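Local coordinates for protein O-methyltransferase (Saccharopolyspora spinosa, PDB 4CE0) that probably transfers a methyl group from S-adenosyl-L-methionine to the 4'-hydroxyl of the rhamnose of spinosyn intermediates, with magnesium bound in its active site, at residues A[77-82]-A[103-108]; A[93-98]-A[153-158]; A[107-112]-A[158-163]; A[174-179]-A[200-205]. All blocks are in the same frame, centred on the assembly; numbering follows the deposited sequence.

Contact 1 of 4, residues A[77-82]-A[103-108]; sequences GDFAET and TGRTVW. With SAH (S-adenosyl-L-homocysteine), chain B.
Strand 78-82 and strand 107-111 are the two parallel strands of a beta-alpha-beta unit, crossed over by helix 88-100, in the Rossmann-like sheet of this methyltransferase. Phe-79 pairs with Val-107 and Ala-80 with Trp-108. Three backbone bonds hold the pairing: Phe-79 N to Thr-106 O, Trp-108 N to Phe-79 O at 2.8 Å, and Glu-81 N to Trp-108 O.

Asp-78 adds a side-chain clamp at the start of the pairing. Its CG lies beside its own backbone N and anti to the carbonyl carbon (chi1 -69°), and the carboxylate reaches across to the other strand. Asp-78 OD1 accepts Thr-106 N at 2.9 Å, and Asp-78 OD2 accepts Trp-108 NE1 at 2.9 Å. Both donors stand above the carboxylate plane. OD2 itself lies in the indole plane, and the N-H bond to it is nearly straight (169°). A water also donates to Asp-78 OD1 and to Gly-104 O and accepts from Thr-106 OG1. Asp-78 OD1 thus has two donors, Thr-106 N and the water.

Arg-105 is extended from CG to NE. At its end, Arg-105 NH1 donates to Gly-77 O at 2.8 Å, with a bent angle of 137°. Its NE makes a salt bridge with Asp-102, and NH2 bonds to Val-75 O. The Phe-79 ring crosses this arm at a slant, with Phe-79 CZ 4.1 Å from Arg-105 CD, and touches Val-107 CG2 through CD2.

At the far end Glu-81 belongs to the S-adenosyl-L-homocysteine pocket. It forms a salt bridge with Arg-183, and Glu-81 OE2 lies 2.7 Å from the carboxylate O of S-adenosyl-L-homocysteine.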
# COMPACT_ATOMS: atom_id res chain seq x y z
N GLY A 77 -2.24 27.34 4.33
CA GLY A 77 -2.26 26.87 5.70
C GLY A 77 -1.91 25.42 5.85
O GLY A 77 -1.70 24.72 4.87
N ASP A 78 -1.80 25.00 7.11
CA ASP A 78 -1.43 23.65 7.46
C ASP A 78 -2.68 22.82 7.54
O ASP A 78 -3.82 23.31 7.30
CB ASP A 78 -0.72 23.64 8.82
CG ASP A 78 0.64 24.29 8.78
OD1 ASP A 78 1.25 24.34 7.69
OD2 ASP A 78 1.09 24.77 9.85
N PHE A 79 -2.49 21.56 7.89
CA PHE A 79 -3.62 20.65 8.04
C PHE A 79 -3.56 20.22 9.47
O PHE A 79 -2.48 20.08 10.02
CB PHE A 79 -3.48 19.41 7.14
CG PHE A 79 -3.40 19.72 5.68
CD1 PHE A 79 -3.86 20.91 5.15
CD2 PHE A 79 -2.90 18.77 4.81
CE1 PHE A 79 -3.80 21.16 3.77
CE2 PHE A 79 -2.83 19.02 3.44
CZ PHE A 79 -3.28 20.23 2.92
N ALA A 80 -4.69 19.95 10.08
CA ALA A 80 -4.70 19.50 11.44
C ALA A 80 -5.81 18.50 11.66
O ALA A 80 -6.92 18.73 11.18
CB ALA A 80 -4.86 20.71 12.39
N GLU A 81 -5.52 17.43 12.41
CA GLU A 81 -6.58 16.54 12.90
C GLU A 81 -6.56 16.45 14.42
O GLU A 81 -5.54 16.13 15.04
CB GLU A 81 -6.56 15.13 12.28
CG GLU A 81 -7.84 14.29 12.67
CD GLU A 81 -7.77 12.83 12.29
OE1 GLU A 81 -6.67 12.24 12.46
OE2 GLU A 81 -8.81 12.27 11.83
N THR A 82 -7.72 16.74 15.00
CA THR A 82 -7.92 16.65 16.42
C THR A 82 -8.65 15.36 16.66
O THR A 82 -9.89 15.27 16.50
CB THR A 82 -8.66 17.88 17.05
OG1 THR A 82 -9.93 18.12 16.43
CG2 THR A 82 -7.81 19.11 16.89
N THR A 103 5.97 20.83 -0.22
CA THR A 103 6.91 20.60 0.87
C THR A 103 6.81 21.68 1.94
O THR A 103 7.50 21.63 2.95
CB THR A 103 8.36 20.51 0.33
OG1 THR A 103 8.74 21.77 -0.25
CG2 THR A 103 8.48 19.43 -0.72
N GLY A 104 5.92 22.64 1.74
CA GLY A 104 5.79 23.76 2.65
C GLY A 104 4.78 23.58 3.77
O GLY A 104 5.01 24.06 4.89
N ARG A 105 3.68 22.88 3.50
CA ARG A 105 2.63 22.68 4.48
C ARG A 105 2.95 21.62 5.54
O ARG A 105 3.62 20.63 5.28
CB ARG A 105 1.34 22.32 3.75
CG ARG A 105 0.95 23.35 2.71
CD ARG A 105 -0.31 22.92 2.02
NE ARG A 105 -0.73 23.79 0.92
CZ ARG A 105 -1.72 24.67 0.98
NH1 ARG A 105 -2.39 24.85 2.12
NH2 ARG A 105 -2.05 25.35 -0.11
N THR A 106 2.40 21.82 6.73
CA THR A 106 2.60 20.93 7.86
C THR A 106 1.30 20.22 8.21
O THR A 106 0.24 20.77 8.03
CB THR A 106 3.13 21.73 9.09
OG1 THR A 106 4.50 22.06 8.86
CG2 THR A 106 3.02 20.93 10.42
N VAL A 107 1.44 18.99 8.71
CA VAL A 107 0.31 18.19 9.19
C VAL A 107 0.47 18.10 10.69
O VAL A 107 1.49 17.56 11.17
CB VAL A 107 0.29 16.76 8.55
CG1 VAL A 107 -0.86 15.90 9.13
CG2 VAL A 107 0.16 16.87 7.02
N TRP A 108 -0.48 18.68 11.41
CA TRP A 108 -0.51 18.65 12.86
C TRP A 108 -1.31 17.48 13.37
O TRP A 108 -2.49 17.30 13.04
CB TRP A 108 -1.08 19.96 13.43
CG TRP A 108 -0.23 21.13 13.11
CD1 TRP A 108 -0.24 21.91 11.98
CD2 TRP A 108 0.79 21.65 13.96
NE1 TRP A 108 0.73 22.90 12.08
CE2 TRP A 108 1.38 22.74 13.28
CE3 TRP A 108 1.28 21.29 15.22
CZ2 TRP A 108 2.41 23.50 13.85
CZ3 TRP A 108 2.32 22.03 15.76
CH2 TRP A 108 2.87 23.11 15.07
N SAH B . -9.05 6.51 13.09
CA SAH B . -9.66 7.73 13.65
CB SAH B . -9.35 8.05 15.09
CG SAH B . -10.03 9.09 15.97
SD SAH B . -10.47 8.17 17.48
C SAH B . -8.98 8.71 12.77
O SAH B . -9.03 9.87 13.15
OXT SAH B . -8.46 8.04 11.69
C5' SAH B . -10.63 9.52 18.71
C4' SAH B . -9.29 10.13 19.15
O4' SAH B . -9.51 11.38 19.78
C3' SAH B . -8.51 9.30 20.17
O3' SAH B . -7.24 9.05 19.61
C2' SAH B . -8.44 10.11 21.46
O2' SAH B . -7.25 10.00 22.28
C1' SAH B . -8.67 11.53 20.93
N9 SAH B . -9.31 12.50 21.84
C8 SAH B . -10.67 12.60 22.07
N7 SAH B . -10.87 13.63 22.91
C5 SAH B . -9.68 14.21 23.18
C6 SAH B . -9.30 15.30 23.98
N6 SAH B . -10.20 16.01 24.65
N1 SAH B . -7.98 15.65 24.07
C2 SAH B . -7.00 14.96 23.38
N3 SAH B . -7.39 13.87 22.63
C4 SAH B . -8.70 13.52 22.49
O HOH W 1 4.06 24.61 7.59

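Contact 2 of 4, residues A[93-98]-A[153-158]; sequences MRAVLQ and YGLLDE
The backbones of helix 88-100 and the irregular loop 153-158 approach most closely at Arg-94 and Leu-155, whose CA atoms are 7.1 Å apart. The loop leaves helix 143-152 through a Schellman motif, in which Gly-154 has a positive phi (66°). The next residue, Leu-155, turns its side chain toward helix 88-100.

Leu-155 CD1 sits on Ala-95 CB at 3.8 Å. Leu-155 CD2 lies over the centre of one face of the Arg-94 guanidinium, 4.3 Å above its plane, and also touches Gln-98 CB. Closer to the backbone, Arg-94 CG packs on Leu-155 CB at 3.8 Å.

The polar half of the contact is a salt bridge between Arg-94 and Asp-157. The arginine chain bends at chi2 (67°), which turns CD off the line of the chain before the guanidinium. It grips the acid side-on, one nitrogen to each oxygen: Arg-94 NE to Asp-157 OD1 at 2.9 Å and Arg-94 NH2 to Asp-157 OD2 at 2.7 Å. Both bonds meet the syn side of the carboxylate, somewhat out of its plane. The two flat groups are only 15° apart, so the pair is nearly coplanar. In the Rossmann-like fold this joins the crossover helix 88-100 to the loop that leads into edge strand 160-164.

Asp-157 OD1 also takes a weak bond from Gln-159 N. Phe-150 of helix 143-152 packs on Arg-94, and Tyr-8 and Leu-12 of helix 6-16 pack on Ala-95. Leu-7 of the second subunit touches Gln-98.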
# COMPACT_ATOMS: atom_id res chain seq x y z
N MET A 93 -3.14 12.56 4.94
CA MET A 93 -2.95 13.96 4.55
C MET A 93 -1.48 14.21 4.21
O MET A 93 -1.16 14.92 3.25
CB MET A 93 -3.39 14.91 5.67
CG MET A 93 -4.83 14.80 6.00
SD MET A 93 -5.41 16.13 7.06
CE MET A 93 -4.83 15.52 8.61
N ARG A 94 -0.59 13.63 4.99
CA ARG A 94 0.84 13.81 4.71
C ARG A 94 1.18 13.17 3.37
O ARG A 94 2.02 13.68 2.60
CB ARG A 94 1.69 13.21 5.82
CG ARG A 94 3.23 13.17 5.53
CD ARG A 94 3.89 14.53 5.44
NE ARG A 94 5.27 14.47 4.91
CZ ARG A 94 5.59 14.67 3.63
NH1 ARG A 94 4.67 14.89 2.70
NH2 ARG A 94 6.86 14.64 3.26
N ALA A 95 0.50 12.09 3.05
CA ALA A 95 0.79 11.38 1.79
C ALA A 95 0.27 12.17 0.59
O ALA A 95 0.89 12.17 -0.47
CB ALA A 95 0.23 9.99 1.82
N VAL A 96 -0.85 12.87 0.76
CA VAL A 96 -1.33 13.69 -0.35
C VAL A 96 -0.31 14.80 -0.69
O VAL A 96 0.05 14.99 -1.87
CB VAL A 96 -2.70 14.29 -0.08
CG1 VAL A 96 -3.15 15.06 -1.30
CG2 VAL A 96 -3.71 13.18 0.25
N LEU A 97 0.17 15.52 0.33
CA LEU A 97 1.27 16.49 0.15
C LEU A 97 2.46 15.88 -0.57
O LEU A 97 3.04 16.49 -1.47
CB LEU A 97 1.75 17.03 1.50
CG LEU A 97 0.74 17.80 2.35
CD1 LEU A 97 1.40 18.29 3.63
CD2 LEU A 97 0.14 18.94 1.56
N GLN A 98 2.87 14.69 -0.14
CA GLN A 98 3.92 13.96 -0.83
C GLN A 98 3.54 13.70 -2.28
O GLN A 98 4.38 13.83 -3.16
CB GLN A 98 4.17 12.61 -0.13
CG GLN A 98 5.33 11.80 -0.71
CD GLN A 98 6.65 12.50 -0.52
OE1 GLN A 98 7.49 12.51 -1.43
NE2 GLN A 98 6.85 13.09 0.65
N TYR A 153 5.31 4.12 6.60
CA TYR A 153 4.95 4.59 5.26
C TYR A 153 6.06 5.46 4.68
O TYR A 153 5.92 5.99 3.57
CB TYR A 153 3.60 5.34 5.28
CG TYR A 153 2.41 4.48 5.68
CD1 TYR A 153 1.68 3.78 4.73
CD2 TYR A 153 2.01 4.39 7.01
CE1 TYR A 153 0.59 2.99 5.10
CE2 TYR A 153 0.94 3.60 7.40
CZ TYR A 153 0.23 2.90 6.44
OH TYR A 153 -0.86 2.14 6.82
N GLY A 154 7.17 5.57 5.41
CA GLY A 154 8.23 6.47 5.01
C GLY A 154 7.82 7.93 5.06
O GLY A 154 8.32 8.75 4.29
N LEU A 155 6.91 8.29 5.97
CA LEU A 155 6.43 9.67 6.04
C LEU A 155 6.64 10.37 7.37
O LEU A 155 5.98 11.35 7.65
CB LEU A 155 4.94 9.73 5.68
CG LEU A 155 4.67 9.33 4.22
CD1 LEU A 155 3.20 9.03 4.06
CD2 LEU A 155 5.11 10.42 3.24
N LEU A 156 7.58 9.88 8.19
CA LEU A 156 7.85 10.53 9.47
C LEU A 156 8.93 11.56 9.27
O LEU A 156 10.09 11.27 9.49
CB LEU A 156 8.25 9.49 10.52
CG LEU A 156 8.54 10.07 11.92
CD1 LEU A 156 7.30 10.73 12.46
CD2 LEU A 156 9.03 8.97 12.87
N ASP A 157 8.57 12.75 8.81
CA ASP A 157 9.58 13.76 8.47
C ASP A 157 9.22 15.16 9.00
O ASP A 157 8.38 15.30 9.90
CB ASP A 157 9.84 13.77 6.96
CG ASP A 157 8.71 14.38 6.14
OD1 ASP A 157 7.58 14.54 6.67
OD2 ASP A 157 8.96 14.71 4.95
N GLU A 158 9.86 16.19 8.46
CA GLU A 158 9.76 17.57 9.01
C GLU A 158 8.37 18.17 8.82
O GLU A 158 8.02 19.15 9.49
CB GLU A 158 10.76 18.49 8.32
CG GLU A 158 10.73 18.32 6.79
CD GLU A 158 11.39 19.47 6.04
OE1 GLU A 158 11.84 20.44 6.70
OE2 GLU A 158 11.47 19.39 4.79

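Contact 3 of 4, residues A[107-112]-A[158-163]; sequences VWVVDS and EQVRFL. With SAH (S-adenosyl-L-homocysteine), chain B.
Trp-108 and Arg-161 both set CG beside the backbone N (chi1 -64° and -62°), and their side chains run side by side in the same direction. Arg-161 then bends at chi3, which places Arg-161 NE 3.5 Å from Trp-108 CH2. Arg-161 CB lies over the face of the Trp-108 six-membered ring, 4.0 Å from its centroid, a CH-pi contact. CH2 in turn lies over one guanidinium face, toward the rim, with the planes 30° apart.

These residues sit on strands 107-111 and 160-164, parallel neighbours at one edge of the Rossmann-like sheet. Five backbone hydrogen bonds join the strands, from Val-107 N to Gln-159 O at one end to Asp-111 N to Leu-163 O at the other; the last is long at 3.3 Å. On the side of the sheet with Trp-108, Val-110 CG1 meets Leu-163 CD2. On the other, Val-109 CB packs on Phe-162 CD2 at 3.6 Å, and Val-109 CG2 on Val-160 CG1.

Strand 107-111 ends at the bound S-adenosyl-L-homocysteine. Asp-111 takes both its ribose hydroxyls, O2' on Asp-111 OD1 at 2.8 Å and O3' on Asp-111 OD2 at 2.7 Å. Phe-113 N and Val-84 N also bond to this carboxylate. Ser-112 N donates to adenine N3 at 3.0 Å.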
# COMPACT_ATOMS: atom_id res chain seq x y z
N VAL A 107 1.44 18.99 8.71
CA VAL A 107 0.31 18.19 9.19
C VAL A 107 0.47 18.10 10.69
O VAL A 107 1.49 17.56 11.17
CB VAL A 107 0.29 16.76 8.55
CG1 VAL A 107 -0.86 15.90 9.13
CG2 VAL A 107 0.16 16.87 7.02
N TRP A 108 -0.48 18.68 11.41
CA TRP A 108 -0.51 18.65 12.86
C TRP A 108 -1.31 17.48 13.37
O TRP A 108 -2.49 17.30 13.04
CB TRP A 108 -1.08 19.96 13.43
CG TRP A 108 -0.23 21.13 13.11
CD1 TRP A 108 -0.24 21.91 11.98
CD2 TRP A 108 0.79 21.65 13.96
NE1 TRP A 108 0.73 22.90 12.08
CE2 TRP A 108 1.38 22.74 13.28
CE3 TRP A 108 1.28 21.29 15.22
CZ2 TRP A 108 2.41 23.50 13.85
CZ3 TRP A 108 2.32 22.03 15.76
CH2 TRP A 108 2.87 23.11 15.07
N VAL A 109 -0.65 16.69 14.19
CA VAL A 109 -1.23 15.45 14.66
C VAL A 109 -1.53 15.69 16.11
O VAL A 109 -0.62 15.65 16.96
CB VAL A 109 -0.24 14.29 14.49
CG1 VAL A 109 -0.82 12.97 15.04
CG2 VAL A 109 0.16 14.17 13.04
N VAL A 110 -2.80 15.97 16.39
CA VAL A 110 -3.21 16.51 17.68
C VAL A 110 -4.08 15.54 18.44
O VAL A 110 -5.21 15.22 18.04
CB VAL A 110 -4.01 17.83 17.54
CG1 VAL A 110 -4.09 18.51 18.88
CG2 VAL A 110 -3.44 18.76 16.48
N ASP A 111 -3.57 15.10 19.59
CA ASP A 111 -4.25 14.07 20.34
C ASP A 111 -3.75 14.06 21.78
O ASP A 111 -2.71 14.66 22.10
CB ASP A 111 -3.97 12.72 19.69
CG ASP A 111 -5.00 11.67 20.09
OD1 ASP A 111 -4.90 11.12 21.21
OD2 ASP A 111 -5.88 11.38 19.27
N SER A 112 -4.47 13.37 22.65
CA SER A 112 -3.93 13.08 23.99
C SER A 112 -2.85 12.00 23.92
O SER A 112 -1.93 12.00 24.72
CB SER A 112 -5.03 12.58 24.91
OG SER A 112 -5.50 11.35 24.41
N GLU A 158 9.86 16.19 8.46
CA GLU A 158 9.76 17.57 9.01
C GLU A 158 8.37 18.17 8.82
O GLU A 158 8.02 19.15 9.49
CB GLU A 158 10.76 18.49 8.32
CG GLU A 158 10.73 18.32 6.79
CD GLU A 158 11.39 19.47 6.04
OE1 GLU A 158 11.84 20.44 6.70
OE2 GLU A 158 11.47 19.39 4.79
N GLN A 159 7.58 17.60 7.92
CA GLN A 159 6.25 18.14 7.63
C GLN A 159 5.15 17.57 8.51
O GLN A 159 3.98 17.83 8.28
CB GLN A 159 5.91 17.90 6.16
CG GLN A 159 6.69 18.77 5.19
CD GLN A 159 6.24 18.54 3.75
OE1 GLN A 159 6.88 17.81 2.99
NE2 GLN A 159 5.12 19.14 3.39
N VAL A 160 5.53 16.77 9.50
CA VAL A 160 4.57 16.21 10.46
C VAL A 160 4.98 16.67 11.87
O VAL A 160 6.14 16.44 12.29
CB VAL A 160 4.57 14.68 10.46
CG1 VAL A 160 3.45 14.16 11.37
CG2 VAL A 160 4.41 14.13 9.01
N ARG A 161 4.04 17.27 12.60
CA ARG A 161 4.25 17.70 13.99
C ARG A 161 3.16 17.18 14.91
O ARG A 161 1.98 17.05 14.53
CB ARG A 161 4.33 19.22 14.07
CG ARG A 161 5.51 19.78 13.27
CD ARG A 161 5.68 21.29 13.42
NE ARG A 161 6.01 21.67 14.81
CZ ARG A 161 6.45 22.87 15.18
NH1 ARG A 161 6.64 23.83 14.28
NH2 ARG A 161 6.69 23.13 16.45
N PHE A 162 3.58 16.82 16.11
CA PHE A 162 2.66 16.22 17.06
C PHE A 162 2.39 17.19 18.16
O PHE A 162 3.28 17.88 18.61
CB PHE A 162 3.25 14.92 17.59
CG PHE A 162 3.59 13.93 16.50
CD1 PHE A 162 4.84 13.95 15.89
CD2 PHE A 162 2.66 12.97 16.09
CE1 PHE A 162 5.17 13.03 14.88
CE2 PHE A 162 2.98 12.03 15.07
CZ PHE A 162 4.22 12.07 14.47
N LEU A 163 1.12 17.29 18.56
CA LEU A 163 0.73 18.15 19.67
C LEU A 163 0.05 17.29 20.72
O LEU A 163 -1.18 17.09 20.65
CB LEU A 163 -0.19 19.25 19.18
CG LEU A 163 -0.58 20.39 20.12
CD1 LEU A 163 0.64 21.06 20.74
CD2 LEU A 163 -1.42 21.41 19.31
N SAH B . -9.05 6.51 13.09
CA SAH B . -9.66 7.73 13.65
CB SAH B . -9.35 8.05 15.09
CG SAH B . -10.03 9.09 15.97
SD SAH B . -10.47 8.17 17.48
C SAH B . -8.98 8.71 12.77
O SAH B . -9.03 9.87 13.15
OXT SAH B . -8.46 8.04 11.69
C5' SAH B . -10.63 9.52 18.71
C4' SAH B . -9.29 10.13 19.15
O4' SAH B . -9.51 11.38 19.78
C3' SAH B . -8.51 9.30 20.17
O3' SAH B . -7.24 9.05 19.61
C2' SAH B . -8.44 10.11 21.46
O2' SAH B . -7.25 10.00 22.28
C1' SAH B . -8.67 11.53 20.93
N9 SAH B . -9.31 12.50 21.84
C8 SAH B . -10.67 12.60 22.07
N7 SAH B . -10.87 13.63 22.91
C5 SAH B . -9.68 14.21 23.18
C6 SAH B . -9.30 15.30 23.98
N6 SAH B . -10.20 16.01 24.65
N1 SAH B . -7.98 15.65 24.07
C2 SAH B . -7.00 14.96 23.38
N3 SAH B . -7.39 13.87 22.63
C4 SAH B . -8.70 13.52 22.49

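Contact 4 of 4, residues A[174-179]-A[200-205]; sequences APIQEL and YPKLSP
Leu-179 O accepts the backbone N of Ser-204 at 2.8 Å, in a nearly straight bond (170°). Leu-179 N donates back to the same segment, to Lys-202 O at 2.9 Å. Together these two bonds make a short parallel bridge between Leu-179 and Leu-203. It joins the start of strand 179-184, a central strand of the Rossmann-like sheet, to the brief strand 203-204. Between them the chain passes through helix 189-199.

The oxygens at this bridge have further close neighbours. Leu-203 CA makes a CA-H...O contact with Leu-179 O, and Leu-203 CD1 lies 3.4 Å from that oxygen. Glu-178 CA approaches Lys-202 O at 3.3 Å. Ser-204 OG bonds to Pro-76 O, which ties the segment to the chain just before strand 78-82.

Lys-202 contributes the long side chain. CG stands beside its backbone N (chi1 -70°), and the rest of the arm is extended. It crosses Ile-176 at about a right angle. The methylenes lie against backbone oxygens, Lys-202 CG near Gln-177 O and Lys-202 CE 3.1 Å from Ile-176 O. Ile-176 and Pro-175 also touch Trp-108 of strand 107-111. Lys-202 NZ is 3.5 Å from Ile-176 O, at an angle too poor for a hydrogen bond, and 3.7 Å from Ala-174 O.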
# COMPACT_ATOMS: atom_id res chain seq x y z
N ALA A 174 -1.99 26.71 20.99
CA ALA A 174 -1.38 25.87 19.98
C ALA A 174 -0.41 26.69 19.11
O ALA A 174 -0.71 27.82 18.74
CB ALA A 174 -2.45 25.21 19.11
N PRO A 175 0.75 26.13 18.78
CA PRO A 175 1.69 26.84 17.90
C PRO A 175 1.31 26.77 16.40
O PRO A 175 2.17 26.86 15.52
CB PRO A 175 3.03 26.16 18.18
CG PRO A 175 2.68 24.77 18.61
CD PRO A 175 1.35 24.89 19.33
N ILE A 176 0.02 26.64 16.14
CA ILE A 176 -0.53 26.62 14.79
C ILE A 176 -0.92 28.04 14.39
O ILE A 176 -1.59 28.74 15.15
CB ILE A 176 -1.76 25.68 14.74
CG1 ILE A 176 -1.34 24.23 15.03
CG2 ILE A 176 -2.46 25.78 13.41
CD1 ILE A 176 -2.50 23.30 15.33
N GLN A 177 -0.50 28.49 13.22
CA GLN A 177 -0.80 29.87 12.79
C GLN A 177 -2.00 29.93 11.86
O GLN A 177 -2.90 30.77 12.02
CB GLN A 177 0.40 30.49 12.07
CG GLN A 177 1.27 31.37 12.93
CD GLN A 177 1.93 30.59 14.03
OE1 GLN A 177 1.27 30.01 14.89
NE2 GLN A 177 3.26 30.57 14.02
N GLU A 178 -2.01 29.07 10.85
CA GLU A 178 -3.16 28.97 9.97
C GLU A 178 -3.39 27.56 9.45
O GLU A 178 -2.48 26.74 9.38
CB GLU A 178 -3.10 29.99 8.83
CG GLU A 178 -1.87 29.95 7.97
CD GLU A 178 -1.79 31.11 6.99
OE1 GLU A 178 -2.78 31.84 6.84
OE2 GLU A 178 -0.74 31.28 6.34
N LEU A 179 -4.63 27.30 9.09
CA LEU A 179 -5.05 25.99 8.67
C LEU A 179 -5.81 26.15 7.39
O LEU A 179 -6.60 27.08 7.24
CB LEU A 179 -5.96 25.35 9.73
CG LEU A 179 -5.31 24.93 11.07
CD1 LEU A 179 -6.35 24.52 12.12
CD2 LEU A 179 -4.34 23.81 10.84
N TYR A 200 -10.90 26.81 14.61
CA TYR A 200 -11.67 27.39 13.51
C TYR A 200 -11.24 28.80 13.14
O TYR A 200 -11.21 29.13 11.96
CB TYR A 200 -13.15 27.43 13.81
CG TYR A 200 -13.95 27.82 12.57
CD1 TYR A 200 -14.15 26.91 11.56
CD2 TYR A 200 -14.48 29.12 12.41
CE1 TYR A 200 -14.86 27.23 10.43
CE2 TYR A 200 -15.19 29.46 11.25
CZ TYR A 200 -15.38 28.49 10.27
OH TYR A 200 -16.08 28.73 9.10
N PRO A 201 -10.93 29.65 14.14
CA PRO A 201 -10.50 31.01 13.79
C PRO A 201 -9.23 31.03 12.94
O PRO A 201 -9.03 31.98 12.19
CB PRO A 201 -10.27 31.68 15.15
CG PRO A 201 -11.10 30.88 16.14
CD PRO A 201 -11.07 29.45 15.59
N LYS A 202 -8.40 29.98 13.02
CA LYS A 202 -7.16 29.91 12.24
C LYS A 202 -7.37 29.37 10.83
O LYS A 202 -6.44 29.36 10.00
CB LYS A 202 -6.12 29.03 12.95
CG LYS A 202 -5.57 29.64 14.22
CD LYS A 202 -4.95 28.62 15.16
CE LYS A 202 -4.39 29.32 16.40
NZ LYS A 202 -4.11 28.36 17.50
N LEU A 203 -8.58 28.88 10.57
CA LEU A 203 -8.92 28.33 9.28
C LEU A 203 -9.07 29.42 8.25
O LEU A 203 -9.93 30.31 8.37
CB LEU A 203 -10.23 27.56 9.34
CG LEU A 203 -10.66 26.83 8.06
CD1 LEU A 203 -9.69 25.68 7.66
CD2 LEU A 203 -12.06 26.26 8.23
N SER A 204 -8.26 29.33 7.20
CA SER A 204 -8.31 30.28 6.09
C SER A 204 -9.66 30.26 5.39
O SER A 204 -10.39 29.25 5.43
CB SER A 204 -7.21 29.97 5.06
OG SER A 204 -5.92 29.89 5.67
N PRO A 205 -10.02 31.38 4.74
CA PRO A 205 -11.17 31.33 3.84
C PRO A 205 -10.91 30.38 2.68
O PRO A 205 -9.80 30.30 2.14
CB PRO A 205 -11.32 32.79 3.35
CG PRO A 205 -10.01 33.42 3.61
CD PRO A 205 -9.46 32.74 4.83

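Contacts 1 and 3 share Val-107 and Trp-108, so strand 107-111 is paired on both sides, with 78-82 and with 160-164. Their centres are 8 Å apart, and both reach S-adenosyl-L-homocysteine. The side chain of Glu-81 in contact 1 is also about 7 Å from the magnesium ion. Contact 2 packs beside this sheet, with Leu-97 CD2 3.5 Å from Phe-79 CE2, while the side chain of Arg-94 stays about 13 Å from the bound S-adenosyl-L-homocysteine. Contact 4 adjoins contact 1, where Asp-78 N makes a backbone hydrogen bond to Glu-178 O (2.9 Å). Ile-176 CG1 meets Trp-108 CD2 at 3.5 Å, linking contact 4 to contacts 1 and 3. Contacts 2 and 4 do not touch; their centres are 20 Å apart.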